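Local atomic coordinates of putative exported protein (Bacteroides fragilis, PDB entry 4RAA), a protein that is of unknown function but folds as a six-bladed beta-propeller and is probably exported across the inner membrane. Residues G44-L49 against G311-Y316; L54-A59 against I87-F92; S91-N96 against S132-L137; N141-S146 against Q187-V192. All coordinates share one frame; numbering follows the deposited sequence.

Contact 1 of 4, residues G44-L49 against G311-Y316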
# COMPACT_ATOMS: atom_id res chain seq x y z
N GLY A 44 -18.14 -4.27 19.33
CA GLY A 44 -18.67 -4.21 17.96
C GLY A 44 -18.49 -5.47 17.15
O GLY A 44 -19.45 -5.96 16.56
N LEU A 45 -17.26 -6.00 17.13
CA LEU A 45 -16.91 -7.19 16.35
C LEU A 45 -15.95 -8.07 17.15
O LEU A 45 -15.14 -7.54 17.91
CB LEU A 45 -16.25 -6.72 15.04
CG LEU A 45 -15.66 -7.71 14.02
CD1 LEU A 45 -16.69 -8.71 13.49
CD2 LEU A 45 -15.04 -6.92 12.87
N ILE A 46 -16.05 -9.39 16.98
CA ILE A 46 -15.20 -10.35 17.69
C ILE A 46 -14.79 -11.54 16.79
O ILE A 46 -15.62 -12.05 16.06
CB ILE A 46 -15.87 -10.82 19.01
CG1 ILE A 46 -14.88 -11.59 19.89
CG2 ILE A 46 -17.13 -11.64 18.75
CD1 ILE A 46 -15.41 -11.85 21.29
N ARG A 47 -13.52 -11.94 16.87
CA ARG A 47 -12.94 -13.05 16.10
C ARG A 47 -11.96 -13.86 16.94
O ARG A 47 -11.25 -13.29 17.77
CB ARG A 47 -12.16 -12.51 14.88
CG ARG A 47 -12.94 -11.69 13.86
CD ARG A 47 -14.03 -12.49 13.18
NE ARG A 47 -14.70 -11.74 12.10
CZ ARG A 47 -15.89 -12.05 11.54
NH1 ARG A 47 -16.63 -13.08 11.97
NH2 ARG A 47 -16.36 -11.28 10.55
N GLU A 48 -11.93 -15.18 16.72
CA GLU A 48 -10.97 -16.08 17.39
C GLU A 48 -9.63 -16.01 16.65
O GLU A 48 -9.60 -15.78 15.45
CB GLU A 48 -11.42 -17.55 17.35
CG GLU A 48 -12.73 -17.91 18.04
CD GLU A 48 -12.93 -19.43 18.15
OE1 GLU A 48 -12.13 -20.11 18.82
OE2 GLU A 48 -13.92 -19.95 17.58
N LEU A 49 -8.54 -16.23 17.38
CA LEU A 49 -7.18 -16.27 16.80
C LEU A 49 -6.27 -16.96 17.82
O LEU A 49 -5.89 -16.34 18.82
CB LEU A 49 -6.66 -14.87 16.46
CG LEU A 49 -5.23 -14.76 15.93
CD1 LEU A 49 -5.06 -15.56 14.65
CD2 LEU A 49 -4.84 -13.31 15.73
N GLY A 311 -19.75 -11.73 14.69
CA GLY A 311 -18.79 -12.83 14.94
C GLY A 311 -19.29 -13.84 15.99
O GLY A 311 -20.24 -13.59 16.73
N SER A 312 -18.62 -14.99 16.02
CA SER A 312 -18.90 -16.08 16.96
C SER A 312 -17.59 -16.71 17.47
O SER A 312 -16.51 -16.44 16.94
CB SER A 312 -19.81 -17.13 16.32
OG SER A 312 -19.36 -17.50 15.04
N VAL A 313 -17.70 -17.53 18.53
CA VAL A 313 -16.55 -18.17 19.19
C VAL A 313 -16.90 -19.63 19.51
O VAL A 313 -17.75 -19.87 20.37
CB VAL A 313 -16.20 -17.41 20.51
CG1 VAL A 313 -15.02 -18.04 21.24
CG2 VAL A 313 -15.94 -15.93 20.24
N ASP A 314 -16.27 -20.58 18.82
CA ASP A 314 -16.54 -22.03 19.01
C ASP A 314 -18.07 -22.26 18.80
O ASP A 314 -18.76 -22.87 19.65
CB ASP A 314 -16.01 -22.50 20.39
CG ASP A 314 -16.17 -24.00 20.64
OD1 ASP A 314 -16.15 -24.80 19.68
OD2 ASP A 314 -16.32 -24.36 21.83
N ASP A 315 -18.58 -21.69 17.71
CA ASP A 315 -20.01 -21.71 17.35
C ASP A 315 -20.98 -21.05 18.38
O ASP A 315 -22.19 -21.29 18.30
CB ASP A 315 -20.45 -23.14 16.96
CG ASP A 315 -19.71 -23.70 15.73
OD1 ASP A 315 -19.10 -22.94 14.94
OD2 ASP A 315 -19.78 -24.93 15.52
N TYR A 316 -20.47 -20.22 19.30
CA TYR A 316 -21.30 -19.47 20.28
C TYR A 316 -21.49 -18.03 19.79
O TYR A 316 -20.52 -17.39 19.39
CB TYR A 316 -20.69 -19.42 21.70
CG TYR A 316 -20.82 -20.66 22.56
CD1 TYR A 316 -21.94 -20.87 23.38
CD2 TYR A 316 -19.80 -21.63 22.59
CE1 TYR A 316 -22.05 -22.00 24.18
CE2 TYR A 316 -19.90 -22.76 23.39
CZ TYR A 316 -21.02 -22.95 24.19
OH TYR A 316 -21.11 -24.07 24.96

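Contact 2 of 4, residues L54-A59 against I87-F92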
# COMPACT_ATOMS: atom_id res chain seq x y z
N LEU A 54 -9.99 -11.46 19.53
CA LEU A 54 -9.78 -10.13 18.94
C LEU A 54 -11.11 -9.38 19.07
O LEU A 54 -12.11 -9.85 18.54
CB LEU A 54 -9.32 -10.21 17.48
CG LEU A 54 -7.81 -10.36 17.23
CD1 LEU A 54 -7.17 -11.45 18.08
CD2 LEU A 54 -7.55 -10.60 15.75
N ILE A 55 -11.12 -8.27 19.81
CA ILE A 55 -12.33 -7.45 20.04
C ILE A 55 -12.10 -6.03 19.54
O ILE A 55 -11.11 -5.41 19.92
CB ILE A 55 -12.71 -7.41 21.54
CG1 ILE A 55 -13.19 -8.80 21.99
CG2 ILE A 55 -13.79 -6.36 21.83
CD1 ILE A 55 -13.44 -8.96 23.47
N LEU A 56 -13.04 -5.53 18.73
CA LEU A 56 -13.05 -4.16 18.23
C LEU A 56 -14.12 -3.36 18.97
O LEU A 56 -15.28 -3.76 18.99
CB LEU A 56 -13.34 -4.12 16.74
CG LEU A 56 -13.56 -2.77 16.05
CD1 LEU A 56 -12.41 -1.81 16.30
CD2 LEU A 56 -13.75 -3.02 14.56
N ASP A 57 -13.72 -2.24 19.56
CA ASP A 57 -14.62 -1.31 20.25
C ASP A 57 -14.90 -0.22 19.23
O ASP A 57 -14.26 0.83 19.26
CB ASP A 57 -13.94 -0.79 21.53
CG ASP A 57 -14.75 0.27 22.27
OD1 ASP A 57 -15.88 0.59 21.85
OD2 ASP A 57 -14.25 0.79 23.29
N SER A 58 -15.86 -0.46 18.34
CA SER A 58 -16.22 0.51 17.26
C SER A 58 -16.82 1.85 17.74
O SER A 58 -16.98 2.78 16.94
CB SER A 58 -17.10 -0.15 16.19
OG SER A 58 -18.19 -0.85 16.78
N ALA A 59 -17.15 1.95 19.03
CA ALA A 59 -17.60 3.20 19.64
C ALA A 59 -16.40 4.14 19.85
O ALA A 59 -16.45 5.30 19.45
CB ALA A 59 -18.31 2.92 20.94
N ILE A 87 -8.14 6.33 13.68
CA ILE A 87 -9.20 7.22 14.24
C ILE A 87 -10.54 6.50 14.36
O ILE A 87 -11.16 6.58 15.41
CB ILE A 87 -9.37 8.56 13.45
CG1 ILE A 87 -8.37 9.62 13.95
CG2 ILE A 87 -10.73 9.23 13.67
CD1 ILE A 87 -6.91 9.25 13.84
N LEU A 88 -10.99 5.85 13.28
CA LEU A 88 -12.30 5.19 13.27
C LEU A 88 -12.33 3.87 12.47
O LEU A 88 -12.48 3.86 11.25
CB LEU A 88 -13.38 6.16 12.76
CG LEU A 88 -14.85 5.74 13.03
CD1 LEU A 88 -15.20 5.85 14.51
CD2 LEU A 88 -15.80 6.58 12.19
N LEU A 89 -12.19 2.77 13.21
CA LEU A 89 -12.23 1.42 12.68
C LEU A 89 -13.66 0.93 12.50
O LEU A 89 -14.47 1.03 13.41
CB LEU A 89 -11.46 0.46 13.61
CG LEU A 89 -9.97 0.22 13.34
CD1 LEU A 89 -9.24 1.46 12.89
CD2 LEU A 89 -9.30 -0.42 14.55
N SER A 90 -13.94 0.40 11.31
CA SER A 90 -15.22 -0.21 10.97
C SER A 90 -15.14 -1.74 10.98
O SER A 90 -16.14 -2.39 11.24
CB SER A 90 -15.66 0.24 9.58
OG SER A 90 -14.63 -0.01 8.65
N SER A 91 -13.98 -2.30 10.67
CA SER A 91 -13.80 -3.75 10.59
C SER A 91 -12.33 -4.17 10.54
O SER A 91 -11.43 -3.34 10.48
CB SER A 91 -14.50 -4.29 9.33
OG SER A 91 -14.46 -5.69 9.28
N PHE A 92 -12.10 -5.48 10.59
CA PHE A 92 -10.77 -6.08 10.42
C PHE A 92 -10.90 -7.55 9.99
O PHE A 92 -11.99 -8.10 9.96
CB PHE A 92 -9.92 -5.94 11.70
CG PHE A 92 -10.45 -6.74 12.87
CD1 PHE A 92 -11.44 -6.23 13.70
CD2 PHE A 92 -9.95 -8.03 13.13
CE1 PHE A 92 -11.93 -6.98 14.77
CE2 PHE A 92 -10.45 -8.78 14.19
CZ PHE A 92 -11.44 -8.25 15.02

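Contact 3 of 4, residues S91-N96 against S132-L137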
# COMPACT_ATOMS: atom_id res chain seq x y z
N SER A 91 -13.98 -2.30 10.67
CA SER A 91 -13.80 -3.75 10.59
C SER A 91 -12.33 -4.17 10.54
O SER A 91 -11.43 -3.34 10.48
CB SER A 91 -14.50 -4.29 9.33
OG SER A 91 -14.46 -5.69 9.28
N PHE A 92 -12.10 -5.48 10.59
CA PHE A 92 -10.77 -6.08 10.42
C PHE A 92 -10.90 -7.55 9.99
O PHE A 92 -11.99 -8.10 9.96
CB PHE A 92 -9.92 -5.94 11.70
CG PHE A 92 -10.45 -6.74 12.87
CD1 PHE A 92 -11.44 -6.23 13.70
CD2 PHE A 92 -9.95 -8.03 13.13
CE1 PHE A 92 -11.93 -6.98 14.77
CE2 PHE A 92 -10.45 -8.78 14.19
CZ PHE A 92 -11.44 -8.25 15.02
N PHE A 93 -9.78 -8.16 9.62
CA PHE A 93 -9.77 -9.60 9.27
C PHE A 93 -8.38 -10.17 9.46
O PHE A 93 -7.40 -9.41 9.54
CB PHE A 93 -10.32 -9.87 7.86
CG PHE A 93 -9.46 -9.36 6.73
CD1 PHE A 93 -9.58 -8.04 6.28
CD2 PHE A 93 -8.55 -10.21 6.08
CE1 PHE A 93 -8.79 -7.57 5.22
CE2 PHE A 93 -7.76 -9.74 5.03
CZ PHE A 93 -7.87 -8.42 4.60
N VAL A 94 -8.31 -11.49 9.56
CA VAL A 94 -7.07 -12.23 9.72
C VAL A 94 -6.90 -12.95 8.39
O VAL A 94 -7.87 -13.53 7.90
CB VAL A 94 -7.18 -13.24 10.89
CG1 VAL A 94 -5.91 -14.08 11.03
CG2 VAL A 94 -7.52 -12.51 12.19
N ASP A 95 -5.70 -12.92 7.79
CA ASP A 95 -5.50 -13.61 6.52
C ASP A 95 -5.59 -15.13 6.73
O ASP A 95 -5.42 -15.61 7.86
CB ASP A 95 -4.24 -13.16 5.75
CG ASP A 95 -2.94 -13.73 6.30
OD1 ASP A 95 -2.65 -13.48 7.50
OD2 ASP A 95 -2.19 -14.39 5.52
N ASN A 96 -5.87 -15.85 5.65
CA ASN A 96 -6.02 -17.31 5.70
C ASN A 96 -4.80 -18.05 6.28
O ASN A 96 -4.97 -19.03 6.99
CB ASN A 96 -6.37 -17.87 4.30
CG ASN A 96 -7.68 -17.32 3.73
OD1 ASN A 96 -8.54 -16.79 4.46
ND2 ASN A 96 -7.84 -17.45 2.42
N SER A 132 -16.18 -0.19 4.01
CA SER A 132 -16.09 -0.35 5.49
C SER A 132 -15.67 -1.73 6.00
O SER A 132 -15.18 -1.85 7.12
CB SER A 132 -17.45 -0.02 6.12
OG SER A 132 -18.46 -0.97 5.78
N CYS A 133 -15.80 -2.76 5.18
CA CYS A 133 -15.63 -4.13 5.63
C CYS A 133 -15.08 -5.01 4.50
O CYS A 133 -15.46 -4.82 3.34
CB CYS A 133 -17.01 -4.55 6.16
SG CYS A 133 -17.58 -6.18 5.76
N CYS A 134 -14.17 -5.94 4.85
CA CYS A 134 -13.49 -6.83 3.91
C CYS A 134 -13.18 -8.22 4.48
O CYS A 134 -13.08 -8.38 5.70
CB CYS A 134 -12.16 -6.18 3.46
SG CYS A 134 -11.07 -7.15 2.37
N LEU A 135 -13.04 -9.22 3.60
CA LEU A 135 -12.68 -10.60 3.98
C LEU A 135 -11.93 -11.33 2.86
O LEU A 135 -12.25 -11.15 1.67
CB LEU A 135 -13.91 -11.42 4.38
CG LEU A 135 -14.36 -11.43 5.84
CD1 LEU A 135 -15.69 -12.16 5.93
CD2 LEU A 135 -13.32 -12.10 6.76
N GLN A 136 -10.96 -12.17 3.24
CA GLN A 136 -10.17 -12.92 2.26
C GLN A 136 -10.93 -14.18 1.86
O GLN A 136 -11.30 -14.98 2.72
CB GLN A 136 -8.79 -13.29 2.82
CG GLN A 136 -7.85 -13.80 1.73
CD GLN A 136 -6.42 -14.04 2.19
OE1 GLN A 136 -6.17 -14.55 3.28
NE2 GLN A 136 -5.47 -13.69 1.34
N LEU A 137 -11.16 -14.35 0.56
CA LEU A 137 -11.79 -15.55 -0.01
C LEU A 137 -10.75 -16.67 0.02
O LEU A 137 -9.56 -16.38 -0.07
CB LEU A 137 -12.23 -15.31 -1.46
CG LEU A 137 -13.26 -14.20 -1.68
CD1 LEU A 137 -13.38 -13.88 -3.17
CD2 LEU A 137 -14.61 -14.54 -1.06
O HOH W 1 -12.40 -6.05 7.26

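Contact 4 of 4, residues N141-S146 against Q187-V192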
# COMPACT_ATOMS: atom_id res chain seq x y z
N ASN A 141 -8.08 -13.96 -2.95
CA ASN A 141 -8.61 -12.66 -3.33
C ASN A 141 -9.45 -12.09 -2.19
O ASN A 141 -9.88 -12.81 -1.29
CB ASN A 141 -9.48 -12.76 -4.59
CG ASN A 141 -8.72 -13.29 -5.79
OD1 ASN A 141 -7.53 -13.02 -5.97
ND2 ASN A 141 -9.41 -14.06 -6.62
N LEU A 142 -9.72 -10.79 -2.28
CA LEU A 142 -10.38 -10.05 -1.21
C LEU A 142 -11.79 -9.64 -1.61
O LEU A 142 -11.98 -9.16 -2.72
CB LEU A 142 -9.54 -8.80 -0.90
CG LEU A 142 -8.04 -9.05 -0.66
CD1 LEU A 142 -7.27 -7.74 -0.65
CD2 LEU A 142 -7.80 -9.85 0.62
N LEU A 143 -12.77 -9.85 -0.71
CA LEU A 143 -14.16 -9.41 -0.92
C LEU A 143 -14.35 -8.17 -0.06
O LEU A 143 -14.15 -8.24 1.15
CB LEU A 143 -15.18 -10.47 -0.51
CG LEU A 143 -16.67 -10.11 -0.65
CD1 LEU A 143 -17.05 -9.84 -2.11
CD2 LEU A 143 -17.56 -11.22 -0.09
N TRP A 144 -14.71 -7.06 -0.70
CA TRP A 144 -15.00 -5.78 -0.05
C TRP A 144 -16.44 -5.39 -0.36
O TRP A 144 -16.99 -5.81 -1.39
CB TRP A 144 -14.15 -4.65 -0.63
CG TRP A 144 -12.69 -4.83 -0.66
CD1 TRP A 144 -11.96 -5.58 -1.55
CD2 TRP A 144 -11.74 -4.14 0.14
NE1 TRP A 144 -10.62 -5.44 -1.31
CE2 TRP A 144 -10.45 -4.56 -0.27
CE3 TRP A 144 -11.85 -3.22 1.20
CZ2 TRP A 144 -9.28 -4.10 0.32
CZ3 TRP A 144 -10.68 -2.76 1.80
CH2 TRP A 144 -9.41 -3.20 1.36
N ASN A 145 -17.04 -4.56 0.51
CA ASN A 145 -18.37 -4.01 0.25
C ASN A 145 -18.16 -2.66 -0.44
O ASN A 145 -17.11 -2.04 -0.26
CB ASN A 145 -19.23 -3.92 1.53
CG ASN A 145 -18.86 -2.75 2.45
OD1 ASN A 145 -17.70 -2.53 2.78
ND2 ASN A 145 -19.87 -2.01 2.89
N SER A 146 -19.14 -2.22 -1.22
CA SER A 146 -19.11 -0.92 -1.94
C SER A 146 -20.03 0.12 -1.28
O SER A 146 -21.24 0.03 -1.42
CB SER A 146 -19.52 -1.11 -3.41
OG SER A 146 -19.81 0.13 -4.04
N GLN A 187 -21.12 -4.61 9.29
CA GLN A 187 -20.44 -5.85 8.87
C GLN A 187 -21.54 -6.76 8.26
O GLN A 187 -22.37 -7.31 8.98
CB GLN A 187 -19.78 -6.51 10.10
CG GLN A 187 -18.90 -7.73 9.85
CD GLN A 187 -17.53 -7.40 9.29
OE1 GLN A 187 -16.99 -6.32 9.51
NE2 GLN A 187 -16.94 -8.37 8.57
N MSE A 188 -21.52 -6.94 6.93
CA MSE A 188 -22.52 -7.76 6.19
C MSE A 188 -21.85 -8.79 5.30
O MSE A 188 -22.37 -9.17 4.24
CB MSE A 188 -23.54 -6.85 5.48
CG MSE A 188 -23.16 -6.20 4.13
SE MSE A 188 -21.48 -5.19 4.21
CE MSE A 188 -22.19 -3.52 4.95
N ILE A 189 -20.70 -9.26 5.77
CA ILE A 189 -19.90 -10.28 5.11
C ILE A 189 -19.34 -11.15 6.23
O ILE A 189 -18.86 -10.60 7.25
CB ILE A 189 -18.70 -9.68 4.34
CG1 ILE A 189 -19.09 -8.44 3.54
CG2 ILE A 189 -18.10 -10.73 3.41
CD1 ILE A 189 -17.92 -7.83 2.79
N TYR A 190 -19.40 -12.47 6.06
CA TYR A 190 -18.88 -13.43 7.05
C TYR A 190 -18.43 -14.76 6.44
O TYR A 190 -18.72 -15.06 5.27
CB TYR A 190 -19.90 -13.66 8.18
CG TYR A 190 -21.22 -14.31 7.78
CD1 TYR A 190 -21.30 -15.69 7.59
CD2 TYR A 190 -22.40 -13.55 7.64
CE1 TYR A 190 -22.49 -16.30 7.23
CE2 TYR A 190 -23.60 -14.16 7.28
CZ TYR A 190 -23.64 -15.54 7.08
OH TYR A 190 -24.79 -16.21 6.73
N LYS A 191 -17.73 -15.54 7.27
CA LYS A 191 -17.23 -16.86 6.92
C LYS A 191 -17.93 -17.98 7.71
O LYS A 191 -18.43 -17.77 8.82
CB LYS A 191 -15.71 -16.97 7.13
CG LYS A 191 -14.86 -16.28 6.06
CD LYS A 191 -13.40 -16.75 6.04
CE LYS A 191 -12.63 -16.39 7.30
NZ LYS A 191 -11.20 -16.80 7.22
N VAL A 192 -17.99 -19.15 7.07
CA VAL A 192 -18.47 -20.42 7.65
C VAL A 192 -17.53 -21.43 7.00
O VAL A 192 -17.71 -21.80 5.82
CB VAL A 192 -19.95 -20.73 7.35
CG1 VAL A 192 -20.34 -22.10 7.89
CG2 VAL A 192 -20.86 -19.64 7.93

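Contact 1 of 4, residues G44-L49 against G311-Y316
Glu48 reaches across to Val313 and Asp314, its chain passing obliquely over the valine. CG stands beside the backbone N and anti to the carbonyl carbon (chi1 -62°), and the chain runs on extended, which suits glutamate to bridging the gap. On the way CG packs 3.9 Å from CG1 of Val313. At its end OE2 accepts a hydrogen bond of 2.7 Å from the backbone N of Asp314, the donor standing above the carboxylate plane, 54° out of it. That amide begins the two central residues of a type I' turn from Val313 to Tyr316; Asp314 suits the first central position, where aspartate and asparagine tolerate positive phi. CD1 of Ile46 lies 4.2 Å from CG2 of Val313, an apolar contact between beta-branched residues well suited to strands. Further back, glycine lets the two backbones come close: Gly311 CA lies 3.5 Å from Ile46 O in a C-H...O contact. Arg47 leaves its strand in the other direction, but the chain is bent at chi2 and its far end returns, NH1 lying 3.7 Å from Gly311 CA, while Leu45 CD1 lies over one face of the guanidinium. Strands 45-49 and 312-313 belong to the innermost parts of the first and last blades, so the contact meets at the seam where the propeller ring closes. Glu48 OE1 also forms a salt bridge with Lys68. With Asp314 and Asp315 nearby, that lysine and the turn amide would be expected to offset the repulsion and favour an ionised Glu48.

Contact 2 of 4, residues L54-A59 against I87-F92
CB of Leu56 lies at the edge of the Phe92 ring, near its plane, 3.7 Å from CE1. Leu54 approaches another part of the ring obliquely, with CD2 3.8 Å from CE2, and Leu45 and Leu63 also touch the phenylalanine. CG of Phe92 stands between the backbone N and the carbonyl carbon (chi1 67°), and the ring extends from there toward the leucines. Leu56 fills the middle of the contact with both of its branches. With CG anti to the backbone N (chi1 173°), CD1 packs 3.6 Å from CB of Leu89, while CD2 lies 4.0 Å from the backbone N of Ser91. A forked side chain suits this place, since one branch meets a side chain and the other the strand itself.

Here two adjacent propeller blades pack face to face: strand 52-57 is next to the innermost strand of the first blade, and strand 85-94 is innermost in the second. The short segments run nearly antiparallel, at 163°, but their axes stay 8.1 Å apart and no hydrogen bond joins them, so the contact across the gap is made by side chains packing on side chains and backbone. Just beyond the strand, Ser58 CB lies 4.0 Å from Leu89 O. Ser90 and Ser91 turn away from Leu56 and its strand, and their hydroxyls bond to Ser132 O and Gln187 OE1, groups in the loops that lead into the third and fourth blades.

Contact 3 of 4, residues S91-N96 against S132-L137
Ser132 opens the contact with its carbonyl O, which lies 3.4 Å from CB of Ser91. Cys133 follows, its small CB set against the same serine CB. At Cys134 a water bridges the strands: it donates to Ser91 OG over 2.9 Å, an oxygen that also bonds Gln187, and accepts from Cys134 N over 3.0 Å. The side chain of Cys134 turns to Phe93, where SG sits 4.4 Å from the ring centroid and 41° off its normal, an oblique sulfur-aromatic contact. Cysteine suits the spot, being compact, weakly polar and polarisable enough to pack on an aromatic ring.

Strands 85-94 and 134-136 are the innermost strands of two successive propeller blades and run almost parallel beside one another. The strands lie 6.6 Å apart at their axes, and no hydrogen bond runs from backbone to backbone between the two segments.

Leu135 directs its CB away, yet CD2 curls back to 3.9 Å from CB of Phe93. Gln136 supplies the main polar grip. Its CG is anti to the backbone N (chi1 -168°) and the chain stays extended, long enough for OE1 to accept from Asn96 N at 2.7 Å, with an almost straight N-H...O angle of 179°. The donor stands nearly along the C=O axis, and NE2 of the same amide binds Gly140 O. Leu137 takes part through its backbone O, which receives Asn96 ND2 at 3.2 Å; that oxygen lies close to the plane of the asparagine amide, while ND2 stands above the leucine carbonyl plane.

Contact 4 of 4, residues N141-S146 against Q187-V192
Strands 142-145 and 189-192 run roughly antiparallel, at 145°, with axes 9.2 Å apart, and no hydrogen bond crosses between them. Side chains must therefore bridge the gap. Leu143 and Ile189 do so by crossing obliquely, CD2 of the leucine 3.6 Å from CG2 of the isoleucine. CG of Leu143 is anti to its backbone N (chi1 179°), with CD2 beyond it meeting the isoleucine, whereas the two branches of Ile189 serve different neighbours: CG2 meets Leu143, and CD1 comes to 4.1 Å from Asn145 N, resting against the facing backbone.

Asn145 meets Met188, which is present as selenomethionine, at about a right angle. The chain of Met188 bends at chi2 and chi3, and SE lies 3.7 Å from CB of Asn145 and CE 3.5 Å from its ND2. Asparagine suits this buried place because its amide is claimed by polar partners: OD1 accepts from the backbone N atoms of Ser132 and Cys133, so the flexible selenium chain packs on a group already held. Gln187 ties down the beginning of the second segment, NE2 giving a hydrogen bond of 3.2 Å to Ile189 O at 153°.

The contact lies between the third and fourth propeller blades. Strand 142-145 sits between strands 134-136 and 157-162 in one antiparallel sheet, and 189-192 borders strand 195-200 in the next. Leu135 and Phe159 from the first sheet and Val196 from the second also pack on Ile189, so Ile189 touches strands of both blades.

How the contacts relate
From the N terminus, strand 10-13 joins the fourth blade, and strand 25-31 then completes the last blade in a Velcro-like closure. Contact 1 opens at residues 44-49 and closes only at 311-316, a loop spanning most of the chain that encloses the other three. Within it, contact 2 closes a short loop between residues 54-59 and 87-92, tying blade one to blade two. Contact 3 begins on the same strand, sharing Ser91 and Phe92, and carries the packing to blade three. Contact 4 follows in series, joining blades three and four. Gln187 bonds Ser91, linking contact 4 back to contacts 2 and 3, while a backbone hydrogen bond from Leu54 N to Arg47 O links contacts 1 and 2.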